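Putative TOXIN related protein (Parabacteroides distasonis ATCC 8503, PDB 3K0Y) is of unknown function but, as a NigD-like protein made with a signal peptide, joins an N-terminal OB domain to a C-terminal beta sandwich. Local coordinates at residues A14-V19 with Y26-D31; N51-V56 with D117-I122; H82-K87 with R168-L173; M113-G118 with Y199-N204. One frame throughout, in Å; residues are numbered along the deposited sequence.

Contact 1: residues A14-V19 with Y26-D31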
loop_
_atom_site.group_PDB
_atom_site.type_symbol
_atom_site.label_atom_id
_atom_site.label_comp_id
_atom_site.label_asym_id
_atom_site.label_seq_id
_atom_site.Cartn_x
_atom_site.Cartn_y
_atom_site.Cartn_z
ATOM N N ALA A 14 2.447 -9.438 10.236
ATOM C CA ALA A 14 2.802 -8.080 9.827
ATOM C C ALA A 14 2.868 -7.917 8.292
ATOM O O ALA A 14 3.054 -8.902 7.556
ATOM C CB ALA A 14 4.142 -7.684 10.472
ATOM N N VAL A 15 2.706 -6.672 7.828
ATOM C CA VAL A 15 2.926 -6.319 6.449
ATOM C C VAL A 15 4.448 -6.093 6.309
ATOM O O VAL A 15 5.055 -5.444 7.176
ATOM C CB VAL A 15 2.040 -5.105 6.011
ATOM C CG1 VAL A 15 2.340 -4.644 4.548
ATOM C CG2 VAL A 15 0.566 -5.445 6.162
ATOM N N ALA A 16 5.060 -6.713 5.292
ATOM C CA ALA A 16 6.492 -6.610 5.011
ATOM C C ALA A 16 6.726 -6.349 3.538
ATOM O O ALA A 16 5.941 -6.796 2.688
ATOM C CB ALA A 16 7.212 -7.912 5.362
ATOM N N THR A 17 7.852 -5.723 3.242
ATOM C CA THR A 17 8.353 -5.665 1.886
ATOM C C THR A 17 9.311 -6.823 1.611
ATOM O O THR A 17 10.213 -7.092 2.379
ATOM C CB THR A 17 9.031 -4.342 1.587
ATOM O OG1 THR A 17 8.142 -3.278 1.978
ATOM C CG2 THR A 17 9.438 -4.250 0.033
ATOM N N VAL A 18 9.061 -7.515 0.504
ATOM C CA VAL A 18 9.894 -8.582 0.037
ATOM C C VAL A 18 11.100 -7.985 -0.687
ATOM O O VAL A 18 10.954 -7.224 -1.642
ATOM C CB VAL A 18 9.125 -9.525 -0.960
ATOM C CG1 VAL A 18 10.090 -10.590 -1.541
ATOM C CG2 VAL A 18 7.935 -10.235 -0.304
ATOM N N VAL A 19 12.295 -8.336 -0.270
ATOM C CA VAL A 19 13.465 -7.868 -1.015
ATOM C C VAL A 19 14.247 -9.040 -1.583
ATOM O O VAL A 19 14.919 -9.726 -0.837
ATOM C CB VAL A 19 14.389 -6.979 -0.145
ATOM C CG1 VAL A 19 15.496 -6.408 -1.015
ATOM C CG2 VAL A 19 13.572 -5.844 0.525
ATOM N N TYR A 26 15.299 -14.235 -0.600
ATOM C CA TYR A 26 14.767 -12.909 -0.279
ATOM C C TYR A 26 14.838 -12.659 1.206
ATOM O O TYR A 26 14.827 -13.597 1.996
ATOM C CB TYR A 26 13.302 -12.804 -0.752
ATOM C CG TYR A 26 12.328 -13.700 -0.000
ATOM C CD1 TYR A 26 12.173 -15.054 -0.324
ATOM C CD2 TYR A 26 11.578 -13.192 1.053
ATOM C CE1 TYR A 26 11.278 -15.878 0.380
ATOM C CE2 TYR A 26 10.678 -13.995 1.764
ATOM C CZ TYR A 26 10.531 -15.330 1.419
ATOM O OH TYR A 26 9.639 -16.085 2.140
ATOM N N TYR A 27 14.900 -11.394 1.593
ATOM C CA TYR A 27 14.626 -11.044 2.995
ATOM C C TYR A 27 13.406 -10.127 3.074
ATOM O O TYR A 27 12.876 -9.717 2.061
ATOM C CB TYR A 27 15.856 -10.482 3.701
ATOM C CG TYR A 27 16.300 -9.113 3.287
ATOM C CD1 TYR A 27 15.796 -7.988 3.905
ATOM C CD2 TYR A 27 17.267 -8.947 2.320
ATOM C CE1 TYR A 27 16.218 -6.748 3.557
ATOM C CE2 TYR A 27 17.706 -7.704 1.965
ATOM C CZ TYR A 27 17.185 -6.612 2.584
ATOM O OH TYR A 27 17.610 -5.368 2.223
ATOM N N LEU A 28 12.934 -9.868 4.276
ATOM C CA LEU A 28 11.716 -9.089 4.486
ATOM C C LEU A 28 12.049 -7.843 5.248
ATOM O O LEU A 28 12.774 -7.921 6.250
ATOM C CB LEU A 28 10.698 -9.895 5.279
ATOM C CG LEU A 28 10.202 -11.142 4.565
ATOM C CD1 LEU A 28 9.585 -12.064 5.578
ATOM C CD2 LEU A 28 9.208 -10.781 3.475
ATOM N N ARG A 29 11.512 -6.709 4.798
ATOM C CA ARG A 29 11.707 -5.412 5.471
ATOM C C ARG A 29 10.403 -4.943 6.144
ATOM O O ARG A 29 9.395 -4.773 5.486
ATOM C CB ARG A 29 12.222 -4.362 4.471
ATOM C CG ARG A 29 12.717 -3.090 5.178
ATOM C CD ARG A 29 13.596 -2.224 4.323
ATOM N NE ARG A 29 12.880 -1.794 3.126
ATOM C CZ ARG A 29 13.202 -2.116 1.872
ATOM N NH1 ARG A 29 14.267 -2.834 1.606
ATOM N NH2 ARG A 29 12.446 -1.694 0.875
ATOM N N LEU A 30 10.413 -4.766 7.456
ATOM C CA LEU A 30 9.212 -4.392 8.181
ATOM C C LEU A 30 9.032 -2.883 8.109
ATOM O O LEU A 30 9.973 -2.190 7.727
ATOM C CB LEU A 30 9.302 -4.836 9.632
ATOM C CG LEU A 30 9.368 -6.329 9.920
ATOM C CD1 LEU A 30 9.473 -6.579 11.490
ATOM C CD2 LEU A 30 8.169 -7.025 9.320
ATOM N N ASP A 31 7.841 -2.377 8.451
ATOM C CA ASP A 31 7.624 -0.925 8.445
ATOM C C ASP A 31 8.632 -0.158 9.350
ATOM O O ASP A 31 9.177 0.851 8.946
ATOM C CB ASP A 31 6.190 -0.579 8.835
ATOM C CG ASP A 31 5.149 -1.024 7.792
ATOM O OD1 ASP A 31 5.468 -1.251 6.621
ATOM O OD2 ASP A 31 3.977 -1.157 8.160
HETATM O O HOH W 1 5.866 -3.921 9.136
#

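Contact 2: residues N51-V56 with D117-I122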
loop_
_atom_site.group_PDB
_atom_site.type_symbol
_atom_site.label_atom_id
_atom_site.label_comp_id
_atom_site.label_asym_id
_atom_site.label_seq_id
_atom_site.Cartn_x
_atom_site.Cartn_y
_atom_site.Cartn_z
ATOM N N ASN A 51 9.838 -4.871 -5.007
ATOM C CA ASN A 51 8.779 -3.887 -4.719
ATOM C C ASN A 51 7.366 -4.467 -4.520
ATOM O O ASN A 51 6.382 -3.980 -5.068
ATOM C CB ASN A 51 8.820 -2.832 -5.817
ATOM C CG ASN A 51 10.228 -2.307 -6.038
ATOM O OD1 ASN A 51 10.830 -2.547 -7.084
ATOM N ND2 ASN A 51 10.782 -1.662 -5.027
ATOM N N GLN A 52 7.295 -5.542 -3.739
ATOM C CA GLN A 52 6.065 -6.288 -3.522
ATOM C C GLN A 52 5.899 -6.356 -2.022
ATOM O O GLN A 52 6.866 -6.660 -1.321
ATOM C CB GLN A 52 6.232 -7.698 -4.094
ATOM C CG GLN A 52 5.157 -8.654 -3.789
ATOM C CD GLN A 52 3.855 -8.313 -4.466
ATOM O OE1 GLN A 52 3.784 -8.251 -5.668
ATOM N NE2 GLN A 52 2.806 -8.140 -3.682
ATOM N N ARG A 53 4.710 -6.055 -1.522
ATOM C CA ARG A 53 4.449 -6.243 -0.083
ATOM C C ARG A 53 3.671 -7.527 0.118
ATOM O O ARG A 53 3.033 -8.027 -0.824
ATOM C CB ARG A 53 3.671 -5.071 0.476
ATOM C CG ARG A 53 4.322 -3.739 0.230
ATOM C CD ARG A 53 4.162 -2.815 1.461
ATOM N NE ARG A 53 5.252 -3.047 2.397
ATOM C CZ ARG A 53 5.250 -2.636 3.666
ATOM N NH1 ARG A 53 4.197 -1.996 4.168
ATOM N NH2 ARG A 53 6.301 -2.853 4.406
ATOM N N ALA A 54 3.704 -8.035 1.337
ATOM C CA ALA A 54 3.038 -9.282 1.680
ATOM C C ALA A 54 2.601 -9.242 3.140
ATOM O O ALA A 54 3.194 -8.538 3.944
ATOM C CB ALA A 54 3.938 -10.486 1.442
ATOM N N LEU A 55 1.522 -9.939 3.430
ATOM C CA LEU A 55 1.135 -10.251 4.785
ATOM C C LEU A 55 1.880 -11.537 5.183
ATOM O O LEU A 55 1.707 -12.593 4.552
ATOM C CB LEU A 55 -0.391 -10.429 4.855
ATOM C CG LEU A 55 -1.008 -10.498 6.255
ATOM C CD1 LEU A 55 -0.802 -9.196 7.032
ATOM C CD2 LEU A 55 -2.519 -10.862 6.110
ATOM N N VAL A 56 2.721 -11.432 6.200
ATOM C CA VAL A 56 3.598 -12.502 6.618
ATOM C C VAL A 56 3.310 -12.984 8.047
ATOM O O VAL A 56 3.273 -12.186 8.969
ATOM C CB VAL A 56 5.080 -12.074 6.543
ATOM C CG1 VAL A 56 5.976 -13.238 6.905
ATOM C CG2 VAL A 56 5.439 -11.520 5.112
ATOM N N ASP A 117 7.495 1.826 5.133
ATOM C CA ASP A 117 8.550 1.477 4.204
ATOM C C ASP A 117 8.333 2.138 2.807
ATOM O O ASP A 117 8.548 1.508 1.804
ATOM C CB ASP A 117 8.671 -0.063 4.089
ATOM C CG ASP A 117 9.863 -0.498 3.227
ATOM O OD1 ASP A 117 10.959 0.043 3.445
ATOM O OD2 ASP A 117 9.719 -1.346 2.308
ATOM N N GLY A 118 7.922 3.404 2.777
ATOM C CA GLY A 118 7.747 4.183 1.509
ATOM C C GLY A 118 6.476 3.821 0.720
ATOM O O GLY A 118 6.261 4.283 -0.423
ATOM N N TYR A 119 5.606 3.024 1.339
ATOM C CA TYR A 119 4.330 2.689 0.739
ATOM C C TYR A 119 3.221 3.317 1.511
ATOM O O TYR A 119 3.318 3.486 2.723
ATOM C CB TYR A 119 4.100 1.186 0.748
ATOM C CG TYR A 119 5.081 0.438 -0.096
ATOM C CD1 TYR A 119 6.310 0.083 0.419
ATOM C CD2 TYR A 119 4.771 0.073 -1.417
ATOM C CE1 TYR A 119 7.232 -0.611 -0.336
ATOM C CE2 TYR A 119 5.690 -0.604 -2.189
ATOM C CZ TYR A 119 6.908 -0.946 -1.633
ATOM O OH TYR A 119 7.801 -1.606 -2.364
ATOM N N LEU A 120 2.142 3.630 0.811
ATOM C CA LEU A 120 0.871 3.862 1.447
ATOM C C LEU A 120 0.144 2.511 1.505
ATOM O O LEU A 120 -0.168 1.941 0.473
ATOM C CB LEU A 120 0.047 4.876 0.667
ATOM C CG LEU A 120 -1.332 5.194 1.222
ATOM C CD1 LEU A 120 -1.193 6.014 2.556
ATOM C CD2 LEU A 120 -2.280 5.880 0.256
ATOM N N ASN A 121 -0.203 2.092 2.707
ATOM C CA ASN A 121 -0.842 0.849 2.991
ATOM C C ASN A 121 -2.289 1.083 3.375
ATOM O O ASN A 121 -2.580 1.977 4.161
ATOM C CB ASN A 121 -0.127 0.163 4.131
ATOM C CG ASN A 121 1.306 -0.154 3.810
ATOM O OD1 ASN A 121 1.587 -1.154 3.164
ATOM N ND2 ASN A 121 2.235 0.697 4.258
ATOM N N ILE A 122 -3.181 0.295 2.806
ATOM C CA ILE A 122 -4.560 0.424 3.047
ATOM C C ILE A 122 -5.197 -0.922 3.300
ATOM O O ILE A 122 -4.888 -1.885 2.621
ATOM C CB ILE A 122 -5.298 1.104 1.872
ATOM C CG1 ILE A 122 -4.709 2.466 1.566
ATOM C CG2 ILE A 122 -6.772 1.270 2.239
ATOM C CD1 ILE A 122 -5.336 3.195 0.337
HETATM O O HOH W 2 10.459 -1.394 -2.106
#

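Contact 3: residues H82-K87 with R168-L173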
loop_
_atom_site.group_PDB
_atom_site.type_symbol
_atom_site.label_atom_id
_atom_site.label_comp_id
_atom_site.label_asym_id
_atom_site.label_seq_id
_atom_site.Cartn_x
_atom_site.Cartn_y
_atom_site.Cartn_z
ATOM N N HIS A 82 1.334 -14.114 2.206
ATOM C CA HIS A 82 0.250 -13.803 1.286
ATOM C C HIS A 82 0.507 -12.438 0.664
ATOM O O HIS A 82 0.424 -11.428 1.346
ATOM C CB HIS A 82 -1.078 -13.774 2.045
ATOM C CG HIS A 82 -1.254 -14.907 3.008
ATOM N ND1 HIS A 82 -1.433 -16.205 2.599
ATOM C CD2 HIS A 82 -1.306 -14.928 4.366
ATOM C CE1 HIS A 82 -1.572 -16.983 3.661
ATOM N NE2 HIS A 82 -1.512 -16.228 4.741
ATOM N N ASN A 83 0.825 -12.404 -0.627
ATOM C CA ASN A 83 1.077 -11.136 -1.284
ATOM C C ASN A 83 -0.102 -10.172 -1.170
ATOM O O ASN A 83 -1.264 -10.565 -1.192
ATOM C CB ASN A 83 1.405 -11.365 -2.742
ATOM C CG ASN A 83 2.777 -11.978 -2.931
ATOM O OD1 ASN A 83 3.526 -12.156 -1.958
ATOM N ND2 ASN A 83 3.119 -12.309 -4.178
ATOM N N ILE A 84 0.241 -8.907 -1.006
ATOM C CA ILE A 84 -0.711 -7.830 -0.978
ATOM C C ILE A 84 -0.568 -7.156 -2.355
ATOM O O ILE A 84 0.543 -6.911 -2.818
ATOM C CB ILE A 84 -0.396 -6.857 0.173
ATOM C CG1 ILE A 84 -0.688 -7.519 1.513
ATOM C CG2 ILE A 84 -1.167 -5.536 0.006
ATOM C CD1 ILE A 84 -0.113 -6.768 2.742
ATOM N N LEU A 85 -1.681 -6.879 -3.015
ATOM C CA LEU A 85 -1.625 -6.129 -4.265
ATOM C C LEU A 85 -0.766 -4.840 -4.077
ATOM O O LEU A 85 -1.096 -3.986 -3.255
ATOM C CB LEU A 85 -3.034 -5.758 -4.734
ATOM C CG LEU A 85 -3.096 -4.875 -5.959
ATOM C CD1 LEU A 85 -2.533 -5.712 -7.275
ATOM C CD2 LEU A 85 -4.481 -4.357 -6.215
ATOM N N THR A 86 0.325 -4.734 -4.833
ATOM C CA THR A 86 1.285 -3.639 -4.736
ATOM C C THR A 86 1.447 -2.939 -6.083
ATOM O O THR A 86 1.824 -3.566 -7.044
ATOM C CB THR A 86 2.631 -4.168 -4.192
ATOM O OG1 THR A 86 2.363 -4.818 -2.920
ATOM C CG2 THR A 86 3.622 -2.997 -3.983
ATOM N N LYS A 87 1.149 -1.641 -6.139
ATOM C CA LYS A 87 1.100 -0.910 -7.361
ATOM C C LYS A 87 1.807 0.431 -7.220
ATOM O O LYS A 87 1.974 0.943 -6.109
ATOM C CB LYS A 87 -0.346 -0.676 -7.757
ATOM C CG LYS A 87 -1.075 -1.969 -8.095
ATOM C CD LYS A 87 -2.581 -1.730 -8.352
ATOM C CE LYS A 87 -2.813 -1.184 -9.656
ATOM N NZ LYS A 87 -4.240 -1.159 -9.966
ATOM N N ARG A 168 -6.684 -5.569 0.952
ATOM C CA ARG A 168 -5.456 -4.896 1.243
ATOM C C ARG A 168 -4.736 -4.463 -0.036
ATOM O O ARG A 168 -4.782 -5.128 -1.074
ATOM C CB ARG A 168 -4.557 -5.786 2.051
ATOM C CG ARG A 168 -5.020 -6.061 3.459
ATOM C CD ARG A 168 -4.005 -6.954 4.125
ATOM N NE ARG A 168 -4.263 -7.162 5.537
ATOM C CZ ARG A 168 -3.945 -6.346 6.514
ATOM N NH1 ARG A 168 -3.317 -5.182 6.332
ATOM N NH2 ARG A 168 -4.259 -6.719 7.728
ATOM N N VAL A 169 -4.088 -3.323 0.036
ATOM C CA VAL A 169 -3.284 -2.813 -1.059
ATOM C C VAL A 169 -2.112 -2.004 -0.480
ATOM O O VAL A 169 -2.184 -1.451 0.641
ATOM C CB VAL A 169 -4.184 -1.968 -2.024
ATOM C CG1 VAL A 169 -4.754 -0.687 -1.282
ATOM C CG2 VAL A 169 -3.444 -1.609 -3.297
ATOM N N ALA A 170 -1.054 -1.882 -1.260
ATOM C CA ALA A 170 0.089 -1.027 -0.969
ATOM C C ALA A 170 0.460 -0.280 -2.228
ATOM O O ALA A 170 0.498 -0.886 -3.310
ATOM C CB ALA A 170 1.268 -1.877 -0.504
ATOM N N PHE A 171 0.660 1.038 -2.094
ATOM C CA PHE A 171 1.075 1.900 -3.210
ATOM C C PHE A 171 2.488 2.466 -2.977
ATOM O O PHE A 171 2.790 3.053 -1.931
ATOM C CB PHE A 171 0.079 3.055 -3.402
ATOM C CG PHE A 171 -1.313 2.600 -3.764
ATOM C CD1 PHE A 171 -1.610 2.163 -5.053
ATOM C CD2 PHE A 171 -2.351 2.658 -2.843
ATOM C CE1 PHE A 171 -2.890 1.771 -5.389
ATOM C CE2 PHE A 171 -3.656 2.286 -3.213
ATOM C CZ PHE A 171 -3.923 1.838 -4.443
ATOM N N ASN A 172 3.361 2.263 -3.955
ATOM C CA ASN A 172 4.727 2.719 -3.865
ATOM C C ASN A 172 4.697 4.234 -4.023
ATOM O O ASN A 172 4.202 4.755 -5.024
ATOM C CB ASN A 172 5.561 2.025 -4.953
ATOM C CG ASN A 172 7.043 2.219 -4.792
ATOM O OD1 ASN A 172 7.492 3.285 -4.383
ATOM N ND2 ASN A 172 7.827 1.229 -5.214
ATOM N N LEU A 173 5.213 4.949 -3.029
ATOM C CA LEU A 173 5.208 6.423 -3.068
ATOM C C LEU A 173 6.477 7.038 -3.608
ATOM O O LEU A 173 6.662 8.250 -3.535
ATOM C CB LEU A 173 4.954 7.001 -1.673
ATOM C CG LEU A 173 3.629 6.579 -1.058
ATOM C CD1 LEU A 173 3.456 7.135 0.364
ATOM C CD2 LEU A 173 2.496 6.996 -1.941
HETATM O O HOH W 3 -4.153 -7.691 -1.834
#

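Contact 4: residues M113-G118 with Y199-N204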
loop_
_atom_site.group_PDB
_atom_site.type_symbol
_atom_site.label_atom_id
_atom_site.label_comp_id
_atom_site.label_asym_id
_atom_site.label_seq_id
_atom_site.Cartn_x
_atom_site.Cartn_y
_atom_site.Cartn_z
HETATM N N MSE A 113 -5.219 3.068 7.390
HETATM C CA MSE A 113 -4.376 3.640 6.339
HETATM C C MSE A 113 -3.079 4.102 6.965
HETATM O O MSE A 113 -3.102 4.857 7.894
HETATM C CB MSE A 113 -5.062 4.850 5.702
HETATM C CG MSE A 113 -4.365 5.234 4.446
HETATM SE SE MSE A 113 -5.077 6.757 3.433
HETATM C CE MSE A 113 -6.848 6.243 3.134
ATOM N N TRP A 114 -1.925 3.662 6.464
ATOM C CA TRP A 114 -0.682 4.115 7.071
ATOM C C TRP A 114 0.480 4.109 6.112
ATOM O O TRP A 114 0.476 3.336 5.170
ATOM C CB TRP A 114 -0.368 3.271 8.316
ATOM C CG TRP A 114 0.132 1.894 8.048
ATOM C CD1 TRP A 114 1.426 1.475 8.089
ATOM C CD2 TRP A 114 -0.645 0.757 7.670
ATOM N NE1 TRP A 114 1.502 0.157 7.788
ATOM C CE2 TRP A 114 0.250 -0.313 7.502
ATOM C CE3 TRP A 114 -2.012 0.526 7.488
ATOM C CZ2 TRP A 114 -0.172 -1.587 7.168
ATOM C CZ3 TRP A 114 -2.430 -0.778 7.147
ATOM C CH2 TRP A 114 -1.508 -1.795 7.001
ATOM N N ILE A 115 1.480 4.957 6.371
ATOM C CA ILE A 115 2.726 4.959 5.629
ATOM C C ILE A 115 3.709 4.003 6.278
ATOM O O ILE A 115 3.889 4.030 7.488
ATOM C CB ILE A 115 3.363 6.370 5.520
ATOM C CG1 ILE A 115 2.434 7.300 4.723
ATOM C CG2 ILE A 115 4.714 6.279 4.756
ATOM C CD1 ILE A 115 2.928 8.760 4.692
ATOM N N GLY A 116 4.293 3.103 5.490
ATOM C CA GLY A 116 5.266 2.152 6.004
ATOM C C GLY A 116 6.189 1.724 4.873
ATOM O O GLY A 116 5.716 1.345 3.774
ATOM N N ASP A 117 7.495 1.826 5.133
ATOM C CA ASP A 117 8.550 1.477 4.204
ATOM C C ASP A 117 8.333 2.138 2.807
ATOM O O ASP A 117 8.548 1.508 1.804
ATOM C CB ASP A 117 8.671 -0.063 4.089
ATOM C CG ASP A 117 9.863 -0.498 3.227
ATOM O OD1 ASP A 117 10.959 0.043 3.445
ATOM O OD2 ASP A 117 9.719 -1.346 2.308
ATOM N N GLY A 118 7.922 3.404 2.777
ATOM C CA GLY A 118 7.747 4.183 1.509
ATOM C C GLY A 118 6.476 3.821 0.720
ATOM O O GLY A 118 6.261 4.283 -0.423
ATOM N N TYR A 199 -7.850 11.593 4.603
ATOM C CA TYR A 199 -7.017 11.251 5.715
ATOM C C TYR A 199 -5.695 11.940 5.494
ATOM O O TYR A 199 -5.252 12.048 4.382
ATOM C CB TYR A 199 -6.874 9.737 5.864
ATOM C CG TYR A 199 -8.066 9.097 6.568
ATOM C CD1 TYR A 199 -8.796 9.757 7.628
ATOM C CD2 TYR A 199 -8.511 7.849 6.148
ATOM C CE1 TYR A 199 -9.924 9.105 8.235
ATOM C CE2 TYR A 199 -9.619 7.254 6.697
ATOM C CZ TYR A 199 -10.313 7.851 7.753
ATOM O OH TYR A 199 -11.360 7.087 8.216
ATOM N N LYS A 200 -5.113 12.450 6.577
ATOM C CA LYS A 200 -3.894 13.228 6.520
ATOM C C LYS A 200 -2.797 12.507 7.221
ATOM O O LYS A 200 -2.893 12.261 8.420
ATOM C CB LYS A 200 -4.069 14.555 7.207
ATOM C CG LYS A 200 -4.915 15.522 6.510
ATOM C CD LYS A 200 -4.600 16.959 6.994
ATOM C CE LYS A 200 -5.362 17.995 6.146
ATOM N NZ LYS A 200 -5.508 19.270 6.892
ATOM N N LEU A 201 -1.736 12.212 6.508
ATOM C CA LEU A 201 -0.615 11.518 7.084
ATOM C C LEU A 201 0.644 12.368 6.891
ATOM O O LEU A 201 0.720 13.232 6.029
ATOM C CB LEU A 201 -0.407 10.137 6.425
ATOM C CG LEU A 201 -1.608 9.229 6.147
ATOM C CD1 LEU A 201 -2.295 9.644 4.845
ATOM C CD2 LEU A 201 -1.212 7.725 5.987
ATOM N N LYS A 202 1.642 12.075 7.701
ATOM C CA LYS A 202 2.946 12.713 7.604
ATOM C C LYS A 202 3.761 11.845 6.684
ATOM O O LYS A 202 3.722 10.641 6.824
ATOM C CB LYS A 202 3.612 12.768 8.989
ATOM C CG LYS A 202 2.913 13.635 9.974
ATOM C CD LYS A 202 3.081 15.063 9.599
ATOM C CE LYS A 202 2.563 16.028 10.661
ATOM N NZ LYS A 202 2.252 17.386 10.081
ATOM N N TYR A 203 4.507 12.469 5.778
ATOM C CA TYR A 203 5.351 11.789 4.775
ATOM C C TYR A 203 6.717 12.484 4.585
ATOM O O TYR A 203 6.805 13.694 4.324
ATOM C CB TYR A 203 4.637 11.745 3.429
ATOM C CG TYR A 203 5.489 11.112 2.354
ATOM C CD1 TYR A 203 5.779 9.741 2.382
ATOM C CD2 TYR A 203 6.027 11.868 1.334
ATOM C CE1 TYR A 203 6.585 9.143 1.416
ATOM C CE2 TYR A 203 6.844 11.285 0.363
ATOM C CZ TYR A 203 7.099 9.916 0.406
ATOM O OH TYR A 203 7.913 9.343 -0.540
ATOM N N ASN A 204 7.772 11.695 4.665
ATOM C CA ASN A 204 9.129 12.172 4.447
ATOM C C ASN A 204 9.745 11.205 3.443
ATOM O O ASN A 204 9.650 10.014 3.652
ATOM C CB ASN A 204 9.897 12.156 5.779
ATOM C CG ASN A 204 11.303 12.791 5.680
ATOM O OD1 ASN A 204 12.058 12.516 4.756
ATOM N ND2 ASN A 204 11.643 13.625 6.655
#

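Contact 1: residues A14-V19 with Y26-D31
V19 and Y27 make a closely packed end of this antiparallel pairing. Their side chains run side by side, and V19 CB stands over the middle of the phenol ring, 4.0 Å from the Y27 centroid, a CH-pi contact to which V19 CG1 adds a touch on Y27 CE2. Chi1 of Y27 (71°) sets CG between backbone N and carbonyl carbon, starting the ring alongside V19. A branched valine suits the place because its second methyl, V19 CG2, turns the other way and comes within 3.3 Å of R29 NH1. R29 lies beside T17; D117 forms a salt bridge with R29 NE and a hydrogen bond with T17 OG1, which R53 NE also reaches. Beneath these side chains two hydrogen-bonded pairs lock the backbones, with T17 N 2.9 Å from R29 O and V19 N 2.8 Å from Y27 O. The opposite face is apolar and buried: L28 CD2 rests 4.0 Å from both A16 CB and V18 CG2. Toward D31 the fit slackens, and a water spans the strands, donating to V15 O at 2.6 Å and accepting from D31 N. The hairpin of strands 11-22 and 25-30 is part of the OB domain: strand 52-62 bonds to A16 and V18 on one flank, strand 35-38 bonds to L28 on the other, and V56 and I76 pack against L28.

Contact 2: residues N51-V56 with D117-I122
The guanidinium of R53 and the ring of Y119 lie almost parallel, 2° apart, at the junction where the OB domain meets the beta sandwich. R53 CD covers one ring face 3.7 Å above its plane, offset toward the rim, and makes a CH-pi contact; Y119 CD1 in turn lies over a face of the guanidinium. At the ring's edge, in its plane, sits D117 OD2. At the guanidinium's edge N121 OD1 accepts from R53 NH1 at 2.9 Å, in the guanidinium plane although the donor is tilted 31° from the plane of the amide carbonyl. Arginine suits a buried domain junction, since its alkyl part can lie on an aromatic ring while its N-H groups reach several acceptors: NE bonds to T17 OG1 and NH2 forms a salt bridge with D31. The carboxylate of D117 is near too, its OD2 4.3 Å from R53 NH2, but no N-H points at it, and the effect is probably electrostatic only; OD2 bonds to T17 OG1, and OD1 forms salt bridges with R29 and K207. ND2 of N121 donates to W114 O, consistent with OD1 being the atom turned to R53 NH1. Bends at chi2 (-141°) and chi3 bring R53 CD over the ring and NE beside its CD1. Y119 OH approaches N51 CA at 3.4 Å, and one water joins the hydroxyl, at 2.7 Å, to N51 ND2.

Contact 3: residues H82-K87 with R168-L173
K87 is bonded through both its N-H and its carbonyl to the partner strand: K87 N donates to A170 O at 3.0 Å, and K87 O accepts from N172 N at 2.9 Å. One step back, A170 N donates to L85 O, also at 2.9 Å, so A170 gives and receives across the pairing. Where this ladder ends, a water bridges the wider gap, accepting from L85 N at 2.9 Å and donating to R168 O at 2.7 Å. These parallel strands are the seam between the two domains, for strand 74-88 of the OB part pairs here with strand 163-172 of the beta sandwich, and the sheet runs on through both. Threonine fits its place by serving its own strand: T86 OG1 donates to I84 O at 2.8 Å from above the carbonyl plane and also accepts from R53 N, while I84 O takes a further weak bond from Q52 NE2. Small A170 lies on the same face, its CB 4.0 Å from T86 OG1. Beta-branched I84 and V169 suit packing between strands: I84 CG2 sits 3.6 Å from V169 CA, and V169 CG2 lies over one face of the F171 ring. K87 NZ bonds to I136 O and N137 OD1, N172 OD1 to S174 OG, and R168 NH2 to a bound nonaethylene glycol, probably from the crystallisation liquor.

Contact 4: residues M113-G118 with Y199-N204
Y199 meets M113 at its ring edge, where two sheets of the C-terminal beta sandwich face each other. Strands 113-116 and 199-203 run nearly parallel, 10° apart with axes 7.6 Å from each other, so side chains rather than backbone bonds fill the gap. The selenomethionine methyl, M113 CE, lies in the plane of the Y199 ring, 3.8 Å from CD2; a chain of methionine length, extended through chi1 and chi2, spans the gap, and the turn at chi3 (-56°) places CE at the ring edge. The Y199 hydroxyl is held by I108 O. Two residues on, L201 has a branched end that touches several neighbours at once: CD2 presses on the backbone at W114 CA, 3.8 Å away, and on I115 CG1, while CD1 stands 4.3 Å from M113 SE. V188 and L186 of strand 184-192 line the same interface, touching M113 and I115. K202 sends its ammonium to D185. Y203 is met at about a right angle by I115, whose CD1 lies near the plane of the ring at its edge, 3.7 Å from Y203 CB.

How the contacts relate
Contact 2 is buried, the other three only partly. Contacts 2 and 3, centres about 5 Å apart near the middle of the chain, both tie the OB domain to the beta sandwich; contacts 1 and 4 lie farther out, each inside one domain. Contacts 1 and 3 are backbone pairings, antiparallel in a hairpin and parallel at the seam. Contact 2 works through a cluster of side chains, and contact 4 through apolar packing between sheets. The large sheet links them: strand 52-62 lies beside 11-22 and 74-88, and 163-172 beside 119-128. D117 lies on segments of contacts 2 and 4 but touches only in contact 2; with R53, T17, R29 and D31 it forms a polar cluster reaching contact 1.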